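Local coordinates for phenolic acid decarboxylase (Sedimentibacter hydroxybenzoicus, PDB 7AE5), which catalyses the reversible, non-oxidative decarboxylation of phenolic acids such as vanillic acid, 4-hydroxybenzoate and 3,4-dihydroxybenzoate, using prenylated FMN and manganese, at the interface of chains A and B and the interface of chains A and C. Sequence-based numbering; all coordinates share one arbitrary frame. Chains: chain A/B/C, Phenolic acid decarboxylase.

Chain A forms two different two-fold interfaces, with chain B in contact 1 and chain C in contact 2, the centres of their C-alpha atoms about 26 Å apart. The patches share no residue, yet neighbouring stretches serve both: helix 397-407 and B:Val408 contact 1, the following loop and strand 414-418 contact 2; the tail supplies 451-453 and 455 to the first and A:Glu449 to the second. Two self-pairings per subunit would be consistent with the homohexamer this protein forms. The centre of contact 1 lies about 36 Å from B:Glu278 and that of contact 2 about 35 Å from A:Glu278, so their role is probably in assembly.

Contact 1: the interface of chains A and B. Residues chain A 280, 348, 351, 383, 426-428; chain B 404-408, 451-453, 455.
The C-terminal end of helix 397-407 of chain B plugs into loops of chain A, and the tight part of this two-fold homomeric interface is built around A:Lys383. Its CG is anti to the backbone N (chi1 177°), and a bend at chi3 (60°) turns the ammonium group toward backbone carbonyls at the helix end. NZ donates hydrogen bonds to B:Val408 O at 2.8 Å, in the plane of that carbonyl, and to B:Thr405 O at 2.9 Å, which it meets from well above the plane (70° out of it). A lysine suits this place because a positive group would be stabilised by a helix C-terminus. From its own chain, A:Asp426 OD1 forms a salt bridge to NZ of 2.6 Å and holds it in position. The other carboxylate oxygen, A:Asp426 OD2, is gripped by the backbone N of A:Ser428 and by its hydroxyl, OG, at 2.5 Å. A methionine here removes the donor to both carbonyls and the counter-charge of A:Asp426, and would probably loosen the junction.

Beside the lysine, A:Thr348 and B:Thr405 point tip to tip, their OG1 hydroxyls hydrogen-bonded at 2.7 Å; threonine suits the spot by offering a hydroxyl and a methyl together. The side chain of A:Ile351 crosses B:Thr405 obliquely, its CG2 3.6 Å from B:Thr405 CB, packing against the threonine's backbone side.

Around A:Pro427 the fit is looser and chiefly van der Waals, although this residue hides 108 Å², the most of the patch. Its rigid ring lies between the helix end and the tail of chain B, with CD 4.0 Å from B:Thr406 CB. On the tail side the NH2 end of the B:Arg453 guanidinium rests against CA and CB of A:Pro427 without a salt bridge to A:Asp426, and the methyl CG2 of B:Thr455 stops 3.9 Å from A:Pro427 CB.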
ATOM      1  N   PRO A 280      21.082   2.318  23.136  1.00 36.84           N
ATOM      2  CA  PRO A 280      19.957   2.995  22.469  1.00 36.76           C
ATOM      3  C   PRO A 280      19.619   4.364  23.040  1.00 37.40           C
ATOM      4  O   PRO A 280      18.738   5.038  22.494  1.00 37.76           O
ATOM      5  CB  PRO A 280      18.794   2.014  22.665  1.00 37.52           C
ATOM      6  CG  PRO A 280      19.451   0.703  22.763  1.00 37.44           C
ATOM      7  CD  PRO A 280      20.674   0.972  23.582  1.00 37.67           C
ATOM      8  N   THR A 348      23.278   2.593  16.020  1.00 34.25           N
ATOM      9  CA  THR A 348      22.512   1.846  17.018  1.00 35.48           C
ATOM     10  C   THR A 348      22.677   0.337  16.818  1.00 36.39           C
ATOM     11  O   THR A 348      21.711  -0.412  16.661  1.00 36.74           O
ATOM     12  CB  THR A 348      21.034   2.257  16.998  1.00 35.14           C
ATOM     13  OG1 THR A 348      20.933   3.648  16.670  1.00 34.34           O
ATOM     14  CG2 THR A 348      20.400   2.025  18.362  1.00 36.52           C
ATOM     15  N   ILE A 351      21.062  -1.051  13.500  1.00 35.53           N
ATOM     16  CA  ILE A 351      19.659  -0.891  13.127  1.00 34.69           C
ATOM     17  C   ILE A 351      19.550  -0.076  11.846  1.00 33.13           C
ATOM     18  O   ILE A 351      18.660  -0.312  11.020  1.00 32.58           O
ATOM     19  CB  ILE A 351      18.852  -0.260  14.279  1.00 34.96           C
ATOM     20  CG1 ILE A 351      18.905  -1.147  15.520  1.00 36.68           C
ATOM     21  CG2 ILE A 351      17.400  -0.069  13.875  1.00 34.33           C
ATOM     22  CD1 ILE A 351      18.214  -0.547  16.717  1.00 37.15           C
ATOM     23  N   LYS A 383      16.933  -2.349  10.400  1.00 34.45           N
ATOM     24  CA  LYS A 383      15.590  -1.893  10.061  1.00 33.65           C
ATOM     25  C   LYS A 383      15.570  -0.939   8.874  1.00 32.53           C
ATOM     26  O   LYS A 383      14.677  -1.030   8.027  1.00 32.19           O
ATOM     27  CB  LYS A 383      14.939  -1.212  11.270  1.00 34.01           C
ATOM     28  CG  LYS A 383      13.559  -0.633  10.992  1.00 33.77           C
ATOM     29  CD  LYS A 383      12.928  -0.065  12.254  1.00 34.81           C
ATOM     30  CE  LYS A 383      13.781   1.050  12.849  1.00 34.97           C
ATOM     31  NZ  LYS A 383      13.228   1.563  14.137  1.00 36.40           N
ATOM     32  N   ASP A 426      14.893  -1.924  20.097  1.00 43.44           N
ATOM     33  CA  ASP A 426      14.337  -0.837  19.305  1.00 42.86           C
ATOM     34  C   ASP A 426      12.993  -0.487  19.926  1.00 43.74           C
ATOM     35  O   ASP A 426      12.040  -1.272  19.796  1.00 44.16           O
ATOM     36  CB  ASP A 426      14.181  -1.257  17.847  1.00 41.92           C
ATOM     37  CG  ASP A 426      13.411  -0.244  16.996  1.00 41.36           C
ATOM     38  OD1 ASP A 426      13.322  -0.490  15.774  1.00 40.44           O
ATOM     39  OD2 ASP A 426      12.925   0.793  17.503  1.00 41.99           O
ATOM     40  N   PRO A 427      12.865   0.655  20.609  1.00 35.69           N
ATOM     41  CA  PRO A 427      11.633   0.931  21.363  1.00 37.09           C
ATOM     42  C   PRO A 427      10.430   1.255  20.493  1.00 37.77           C
ATOM     43  O   PRO A 427       9.310   1.303  21.019  1.00 39.39           O
ATOM     44  CB  PRO A 427      12.025   2.132  22.233  1.00 37.47           C
ATOM     45  CG  PRO A 427      13.069   2.831  21.427  1.00 36.34           C
ATOM     46  CD  PRO A 427      13.850   1.743  20.735  1.00 35.30           C
ATOM     47  N   SER A 428      10.612   1.476  19.195  1.00 32.46           N
ATOM     48  CA  SER A 428       9.494   1.788  18.315  1.00 32.99           C
ATOM     49  C   SER A 428       8.870   0.551  17.687  1.00 32.41           C
ATOM     50  O   SER A 428       7.898   0.683  16.936  1.00 32.56           O
ATOM     51  CB  SER A 428       9.938   2.750  17.211  1.00 32.05           C
ATOM     52  OG  SER A 428      11.069   2.243  16.528  1.00 30.04           O
TER
ATOM     53  N   LEU B 404      16.022   7.978  13.648  1.00 37.58           N
ATOM     54  CA  LEU B 404      15.409   7.070  12.685  1.00 36.37           C
ATOM     55  C   LEU B 404      15.403   5.636  13.202  1.00 37.83           C
ATOM     56  O   LEU B 404      14.402   4.924  13.067  1.00 36.76           O
ATOM     57  CB  LEU B 404      16.142   7.147  11.346  1.00 35.24           C
ATOM     58  CG  LEU B 404      16.084   8.464  10.573  1.00 32.95           C
ATOM     59  CD1 LEU B 404      16.935   8.371   9.314  1.00 32.77           C
ATOM     60  CD2 LEU B 404      14.648   8.823  10.231  1.00 30.69           C
ATOM     61  N   THR B 405      16.509   5.197  13.803  1.00 29.91           N
ATOM     62  CA  THR B 405      16.626   3.807  14.223  1.00 30.69           C
ATOM     63  C   THR B 405      15.832   3.491  15.486  1.00 31.14           C
ATOM     64  O   THR B 405      15.565   2.313  15.746  1.00 32.15           O
ATOM     65  CB  THR B 405      18.096   3.442  14.442  1.00 32.00           C
ATOM     66  OG1 THR B 405      18.663   4.300  15.438  1.00 32.24           O
ATOM     67  CG2 THR B 405      18.878   3.578  13.144  1.00 31.84           C
ATOM     68  N   THR B 406      15.444   4.499  16.272  1.00 34.23           N
ATOM     69  CA  THR B 406      14.749   4.255  17.530  1.00 34.89           C
ATOM     70  C   THR B 406      13.346   4.843  17.607  1.00 34.91           C
ATOM     71  O   THR B 406      12.591   4.457  18.506  1.00 35.57           O
ATOM     72  CB  THR B 406      15.567   4.794  18.716  1.00 35.36           C
ATOM     73  OG1 THR B 406      15.811   6.196  18.540  1.00 34.74           O
ATOM     74  CG2 THR B 406      16.891   4.060  18.831  1.00 35.53           C
ATOM     75  N   ARG B 407      12.971   5.757  16.709  1.00 54.59           N
ATOM     76  CA  ARG B 407      11.673   6.421  16.774  1.00 54.42           C
ATOM     77  C   ARG B 407      10.806   6.190  15.544  1.00 51.64           C
ATOM     78  O   ARG B 407       9.667   6.683  15.503  1.00 51.02           O
ATOM     79  CB  ARG B 407      11.855   7.933  16.972  1.00 53.38           C
ATOM     80  CG  ARG B 407      12.706   8.323  18.168  1.00 53.82           C
ATOM     81  CD  ARG B 407      12.293   7.562  19.408  1.00 55.43           C
ATOM     82  NE  ARG B 407      12.499   8.349  20.616  1.00 55.45           N
ATOM     83  CZ  ARG B 407      13.322   8.011  21.598  1.00 55.94           C
ATOM     84  NH1 ARG B 407      14.042   6.902  21.545  1.00 56.29           N
ATOM     85  NH2 ARG B 407      13.424   8.805  22.660  1.00 56.10           N
ATOM     86  N   VAL B 408      11.309   5.476  14.540  1.00 30.66           N
ATOM     87  CA  VAL B 408      10.603   5.271  13.283  1.00 28.37           C
ATOM     88  C   VAL B 408      10.126   3.827  13.235  1.00 28.61           C
ATOM     89  O   VAL B 408      10.936   2.893  13.174  1.00 29.17           O
ATOM     90  CB  VAL B 408      11.481   5.591  12.067  1.00 26.87           C
ATOM     91  CG1 VAL B 408      10.824   5.082  10.790  1.00 26.61           C
ATOM     92  CG2 VAL B 408      11.732   7.079  11.977  1.00 26.06           C
ATOM     93  N   ASN B 451       2.244   4.514  22.738  1.00 50.06           N
ATOM     94  CA  ASN B 451       3.672   4.239  22.710  1.00 49.91           C
ATOM     95  C   ASN B 451       3.900   2.773  23.037  1.00 49.10           C
ATOM     96  O   ASN B 451       3.575   2.341  24.154  1.00 49.67           O
ATOM     97  CB  ASN B 451       4.418   5.132  23.701  1.00 51.57           C
ATOM     98  CG  ASN B 451       5.901   5.223  23.402  1.00 51.52           C
ATOM     99  OD1 ASN B 451       6.497   4.296  22.854  1.00 50.15           O
ATOM    100  ND2 ASN B 451       6.505   6.350  23.759  1.00 53.01           N
ATOM    101  N   PRO B 452       4.433   1.977  22.107  1.00 57.16           N
ATOM    102  CA  PRO B 452       4.641   0.547  22.396  1.00 56.49           C
ATOM    103  C   PRO B 452       5.541   0.286  23.594  1.00 57.36           C
ATOM    104  O   PRO B 452       5.346  -0.717  24.292  1.00 57.34           O
ATOM    105  CB  PRO B 452       5.258   0.006  21.096  1.00 54.92           C
ATOM    106  CG  PRO B 452       5.615   1.213  20.272  1.00 54.74           C
ATOM    107  CD  PRO B 452       4.703   2.308  20.699  1.00 56.01           C
ATOM    108  N   ARG B 453       6.522   1.149  23.854  1.00 47.47           N
ATOM    109  CA  ARG B 453       7.365   0.997  25.038  1.00 48.54           C
ATOM    110  C   ARG B 453       7.991   2.349  25.352  1.00 49.95           C
ATOM    111  O   ARG B 453       8.887   2.797  24.628  1.00 49.70           O
ATOM    112  CB  ARG B 453       8.435  -0.066  24.822  1.00 47.71           C
ATOM    113  CG  ARG B 453       9.354  -0.246  26.021  1.00 48.86           C
ATOM    114  CD  ARG B 453      10.146  -1.536  25.937  1.00 48.06           C
ATOM    115  NE  ARG B 453      11.154  -1.494  24.886  1.00 47.24           N
ATOM    116  CZ  ARG B 453      12.346  -0.929  25.015  1.00 47.97           C
ATOM    117  NH1 ARG B 453      12.714  -0.339  26.140  1.00 49.56           N
ATOM    118  NH2 ARG B 453      13.193  -0.958  23.989  1.00 47.06           N
ATOM    119  N   THR B 455      10.398   4.883  27.068  1.00 49.21           N
ATOM    120  CA  THR B 455      11.735   4.864  27.634  1.00 49.98           C
ATOM    121  C   THR B 455      12.022   6.189  28.325  1.00 51.97           C
ATOM    122  O   THR B 455      11.474   7.233  27.957  1.00 52.60           O
ATOM    123  CB  THR B 455      12.797   4.613  26.557  1.00 48.90           C
ATOM    124  OG1 THR B 455      12.729   5.649  25.567  1.00 48.82           O
ATOM    125  CG2 THR B 455      12.578   3.263  25.890  1.00 46.97           C
TER

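Contact 2: the interface of chains A and C. Residues chain A 362-364, 366, 370, 412-413, 415, 441, 449; chain C 417-421, 434.
Helix 364-372 of chain A with the glycines before it, the loop before strand 414-418 and that strand itself, and the loop at A:Glu449 meet the turn joining strands 414-418 and 420-421 of chain C, together with the start of strand 434-442. At the tip of that turn C:Asn419 has a left-handed backbone, which asparagine tolerates well, and it buries 98 Å² against chain A. Its amide crosses the end of A:Glu449, the two planes 77° apart, and ND2 straddles the carboxylate in weak hydrogen bonds, 2.9 Å to OE2 and 3.1 Å to OE1. The amide OD1 also lies 3.1 Å from OE2, an unfavourable pairing of two acceptors. It is probably eased by A:Lys412, whose NZ forms a salt bridge of 2.6 Å to A:Glu449 OE2, nearly along the C-O axis.

Facing the turn from helix 364-372, A:Lys366 bends at chi2 so that NZ donates to the hydroxyl OG of A:Ser415 at 2.6 Å and to the carbonyl of A:Lys412. A:Ser415 OG, a hydroxyl able to accept and donate, also meets a water that bridges to the backbone N of C:Glu418, 3.0 Å from that nitrogen.

Apolar groups close the two ends. The flexible thioether of C:Met434 brings its methyl CE to A:Gly363, where no side chain obstructs it, and the ring tip of A:Phe370 meets C:Ile417 CD1 and C:Cys420, CZ lying 3.8 Å from SG.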
ATOM      1  N   GLY A 362      19.922  -4.137 -13.402  1.00 39.22           N
ATOM      2  CA  GLY A 362      18.768  -3.449 -12.852  1.00 37.69           C
ATOM      3  C   GLY A 362      18.168  -4.128 -11.636  1.00 36.59           C
ATOM      4  O   GLY A 362      17.915  -5.336 -11.654  1.00 36.91           O
ATOM      5  N   GLY A 363      17.946  -3.364 -10.567  1.00 37.29           N
ATOM      6  CA  GLY A 363      17.368  -3.895  -9.350  1.00 36.09           C
ATOM      7  C   GLY A 363      18.343  -4.563  -8.408  1.00 36.46           C
ATOM      8  O   GLY A 363      17.940  -4.951  -7.305  1.00 35.50           O
ATOM      9  N   TYR A 364      19.614  -4.692  -8.799  1.00 43.66           N
ATOM     10  CA  TYR A 364      20.593  -5.405  -7.984  1.00 44.72           C
ATOM     11  C   TYR A 364      20.738  -4.799  -6.593  1.00 43.53           C
ATOM     12  O   TYR A 364      21.067  -5.515  -5.640  1.00 43.98           O
ATOM     13  CB  TYR A 364      21.943  -5.413  -8.703  1.00 46.96           C
ATOM     14  CG  TYR A 364      23.021  -6.241  -8.050  1.00 48.74           C
ATOM     15  CD1 TYR A 364      24.014  -5.641  -7.287  1.00 49.65           C
ATOM     16  CD2 TYR A 364      23.061  -7.619  -8.213  1.00 49.54           C
ATOM     17  CE1 TYR A 364      25.011  -6.389  -6.695  1.00 51.26           C
ATOM     18  CE2 TYR A 364      24.055  -8.378  -7.622  1.00 50.86           C
ATOM     19  CZ  TYR A 364      25.025  -7.758  -6.864  1.00 51.53           C
ATOM     20  OH  TYR A 364      26.015  -8.509  -6.274  1.00 52.15           O
ATOM     21  N   LYS A 366      18.493  -3.787  -4.534  1.00 40.90           N
ATOM     22  CA  LYS A 366      17.569  -4.435  -3.611  1.00 39.96           C
ATOM     23  C   LYS A 366      18.049  -5.830  -3.230  1.00 41.36           C
ATOM     24  O   LYS A 366      17.835  -6.268  -2.093  1.00 40.95           O
ATOM     25  CB  LYS A 366      16.168  -4.496  -4.222  1.00 39.37           C
ATOM     26  CG  LYS A 366      15.644  -3.146  -4.688  1.00 38.63           C
ATOM     27  CD  LYS A 366      14.662  -2.554  -3.691  1.00 37.21           C
ATOM     28  CE  LYS A 366      14.066  -1.257  -4.214  1.00 37.09           C
ATOM     29  NZ  LYS A 366      12.718  -0.993  -3.637  1.00 36.45           N
ATOM     30  N   PHE A 370      18.531  -7.361   0.379  1.00 38.16           N
ATOM     31  CA  PHE A 370      17.996  -8.666   0.754  1.00 38.83           C
ATOM     32  C   PHE A 370      19.068  -9.520   1.418  1.00 40.83           C
ATOM     33  O   PHE A 370      18.785 -10.258   2.369  1.00 41.01           O
ATOM     34  CB  PHE A 370      17.437  -9.394  -0.472  1.00 39.22           C
ATOM     35  CG  PHE A 370      16.188  -8.780  -1.036  1.00 37.60           C
ATOM     36  CD1 PHE A 370      15.354  -8.008  -0.244  1.00 35.95           C
ATOM     37  CD2 PHE A 370      15.844  -8.983  -2.363  1.00 37.97           C
ATOM     38  CE1 PHE A 370      14.204  -7.446  -0.768  1.00 34.86           C
ATOM     39  CE2 PHE A 370      14.694  -8.425  -2.893  1.00 36.85           C
ATOM     40  CZ  PHE A 370      13.871  -7.658  -2.094  1.00 35.36           C
ATOM     41  N   LYS A 412       8.950   3.867  -5.987  1.00 42.06           N
ATOM     42  CA  LYS A 412       9.467   2.587  -6.450  1.00 41.34           C
ATOM     43  C   LYS A 412      10.765   2.214  -5.746  1.00 40.07           C
ATOM     44  O   LYS A 412      11.084   1.026  -5.630  1.00 39.32           O
ATOM     45  CB  LYS A 412       9.690   2.607  -7.965  1.00 42.86           C
ATOM     46  CG  LYS A 412      10.750   3.600  -8.421  1.00 43.81           C
ATOM     47  CD  LYS A 412      11.470   3.131  -9.675  1.00 44.70           C
ATOM     48  CE  LYS A 412      12.545   4.133 -10.076  1.00 45.59           C
ATOM     49  NZ  LYS A 412      13.924   3.687  -9.693  1.00 44.48           N
ATOM     50  N   ASP A 413      11.519   3.209  -5.280  1.00 45.63           N
ATOM     51  CA  ASP A 413      12.811   2.955  -4.655  1.00 44.57           C
ATOM     52  C   ASP A 413      12.708   2.601  -3.174  1.00 43.10           C
ATOM     53  O   ASP A 413      13.715   2.188  -2.588  1.00 42.30           O
ATOM     54  CB  ASP A 413      13.734   4.175  -4.821  1.00 45.29           C
ATOM     55  CG  ASP A 413      14.599   4.130  -6.102  1.00 46.36           C
ATOM     56  OD1 ASP A 413      15.114   3.062  -6.501  1.00 46.17           O
ATOM     57  OD2 ASP A 413      14.804   5.198  -6.712  1.00 47.66           O
ATOM     58  N   SER A 415      10.867   0.327  -0.210  1.00 40.06           N
ATOM     59  CA  SER A 415      10.067  -0.864   0.050  1.00 40.00           C
ATOM     60  C   SER A 415       9.858  -1.040   1.549  1.00 39.54           C
ATOM     61  O   SER A 415      10.819  -1.029   2.325  1.00 39.17           O
ATOM     62  CB  SER A 415      10.725  -2.112  -0.544  1.00 40.27           C
ATOM     63  OG  SER A 415      11.053  -1.908  -1.907  1.00 40.94           O
ATOM     64  N   ASP A 441      16.504   2.309  -2.167  1.00 44.40           N
ATOM     65  CA  ASP A 441      17.422   2.082  -3.284  1.00 46.39           C
ATOM     66  C   ASP A 441      17.835   3.436  -3.858  1.00 49.49           C
ATOM     67  O   ASP A 441      17.283   3.928  -4.848  1.00 50.61           O
ATOM     68  CB  ASP A 441      16.774   1.187  -4.336  1.00 45.22           C
ATOM     69  CG  ASP A 441      17.667   0.962  -5.546  1.00 48.19           C
ATOM     70  OD1 ASP A 441      17.183   0.391  -6.546  1.00 48.60           O
ATOM     71  OD2 ASP A 441      18.851   1.359  -5.500  1.00 50.26           O
ATOM     72  N   GLU A 449      16.488  -1.608 -16.123  1.00 54.12           N
ATOM     73  CA  GLU A 449      15.609  -0.633 -15.493  1.00 53.99           C
ATOM     74  C   GLU A 449      15.585   0.652 -16.314  1.00 56.37           C
ATOM     75  O   GLU A 449      16.649   1.191 -16.644  1.00 57.74           O
ATOM     76  CB  GLU A 449      16.047  -0.317 -14.065  1.00 51.40           C
ATOM     77  CG  GLU A 449      15.138   0.708 -13.399  1.00 50.21           C
ATOM     78  CD  GLU A 449      15.491   0.982 -11.951  1.00 47.11           C
ATOM     79  OE1 GLU A 449      16.385   0.298 -11.412  1.00 45.55           O
ATOM     80  OE2 GLU A 449      14.872   1.887 -11.353  1.00 45.45           O
TER
ATOM     81  N   ILE C 417       7.480  -6.189  -3.384  1.00 38.09           N
ATOM     82  CA  ILE C 417       8.643  -5.309  -3.460  1.00 38.71           C
ATOM     83  C   ILE C 417       8.910  -4.973  -4.921  1.00 38.76           C
ATOM     84  O   ILE C 417       9.228  -5.861  -5.722  1.00 38.40           O
ATOM     85  CB  ILE C 417       9.877  -5.955  -2.810  1.00 38.58           C
ATOM     86  CG1 ILE C 417       9.544  -6.404  -1.386  1.00 38.49           C
ATOM     87  CG2 ILE C 417      11.045  -4.988  -2.801  1.00 39.39           C
ATOM     88  CD1 ILE C 417      10.144  -7.740  -1.011  1.00 37.46           C
ATOM     89  N   GLU C 418       8.802  -3.688  -5.259  1.00 49.98           N
ATOM     90  CA  GLU C 418       8.953  -3.213  -6.626  1.00 50.09           C
ATOM     91  C   GLU C 418      10.423  -3.105  -7.021  1.00 50.87           C
ATOM     92  O   GLU C 418      11.326  -3.114  -6.181  1.00 51.29           O
ATOM     93  CB  GLU C 418       8.301  -1.841  -6.799  1.00 50.13           C
ATOM     94  CG  GLU C 418       6.787  -1.828  -6.798  1.00 49.45           C
ATOM     95  CD  GLU C 418       6.228  -0.414  -6.854  1.00 49.39           C
ATOM     96  OE1 GLU C 418       5.356  -0.079  -6.022  1.00 49.17           O
ATOM     97  OE2 GLU C 418       6.669   0.363  -7.729  1.00 49.48           O
ATOM     98  N   ASN C 419      10.646  -2.993  -8.334  1.00 36.97           N
ATOM     99  CA  ASN C 419      11.936  -2.586  -8.900  1.00 37.88           C
ATOM    100  C   ASN C 419      13.077  -3.495  -8.449  1.00 38.22           C
ATOM    101  O   ASN C 419      14.165  -3.031  -8.098  1.00 38.93           O
ATOM    102  CB  ASN C 419      12.239  -1.124  -8.562  1.00 38.20           C
ATOM    103  CG  ASN C 419      13.140  -0.460  -9.588  1.00 38.36           C
ATOM    104  OD1 ASN C 419      12.810  -0.398 -10.772  1.00 38.10           O
ATOM    105  ND2 ASN C 419      14.283   0.047  -9.133  1.00 38.81           N
ATOM    106  N   CYS C 420      12.831  -4.792  -8.461  1.00 40.75           N
ATOM    107  CA  CYS C 420      13.812  -5.810  -8.129  1.00 40.58           C
ATOM    108  C   CYS C 420      14.350  -6.450  -9.401  1.00 41.10           C
ATOM    109  O   CYS C 420      13.827  -6.221 -10.495  1.00 41.60           O
ATOM    110  CB  CYS C 420      13.177  -6.859  -7.214  1.00 39.28           C
ATOM    111  SG  CYS C 420      12.880  -6.289  -5.525  1.00 39.00           S
ATOM    112  N   PRO C 421      15.422  -7.244  -9.307  1.00 38.43           N
ATOM    113  CA  PRO C 421      15.933  -7.914 -10.509  1.00 39.11           C
ATOM    114  C   PRO C 421      14.943  -8.935 -11.038  1.00 38.64           C
ATOM    115  O   PRO C 421      14.309  -9.669 -10.276  1.00 37.30           O
ATOM    116  CB  PRO C 421      17.220  -8.592 -10.024  1.00 38.93           C
ATOM    117  CG  PRO C 421      17.592  -7.878  -8.785  1.00 38.79           C
ATOM    118  CD  PRO C 421      16.298  -7.489  -8.148  1.00 37.98           C
ATOM    119  N   MET C 434      12.506  -6.495 -15.308  1.00 48.73           N
ATOM    120  CA  MET C 434      12.397  -6.128 -13.905  1.00 47.96           C
ATOM    121  C   MET C 434      11.310  -6.965 -13.242  1.00 46.90           C
ATOM    122  O   MET C 434      10.291  -7.289 -13.858  1.00 46.25           O
ATOM    123  CB  MET C 434      12.067  -4.641 -13.745  1.00 47.30           C
ATOM    124  CG  MET C 434      13.230  -3.689 -13.984  1.00 48.14           C
ATOM    125  SD  MET C 434      14.818  -4.275 -13.370  1.00 49.34           S
ATOM    126  CE  MET C 434      14.898  -3.370 -11.830  1.00 48.79           C
TER
HETATM  127  O   HOH W   1       8.231  -1.782  -3.012  1.00 32.76           O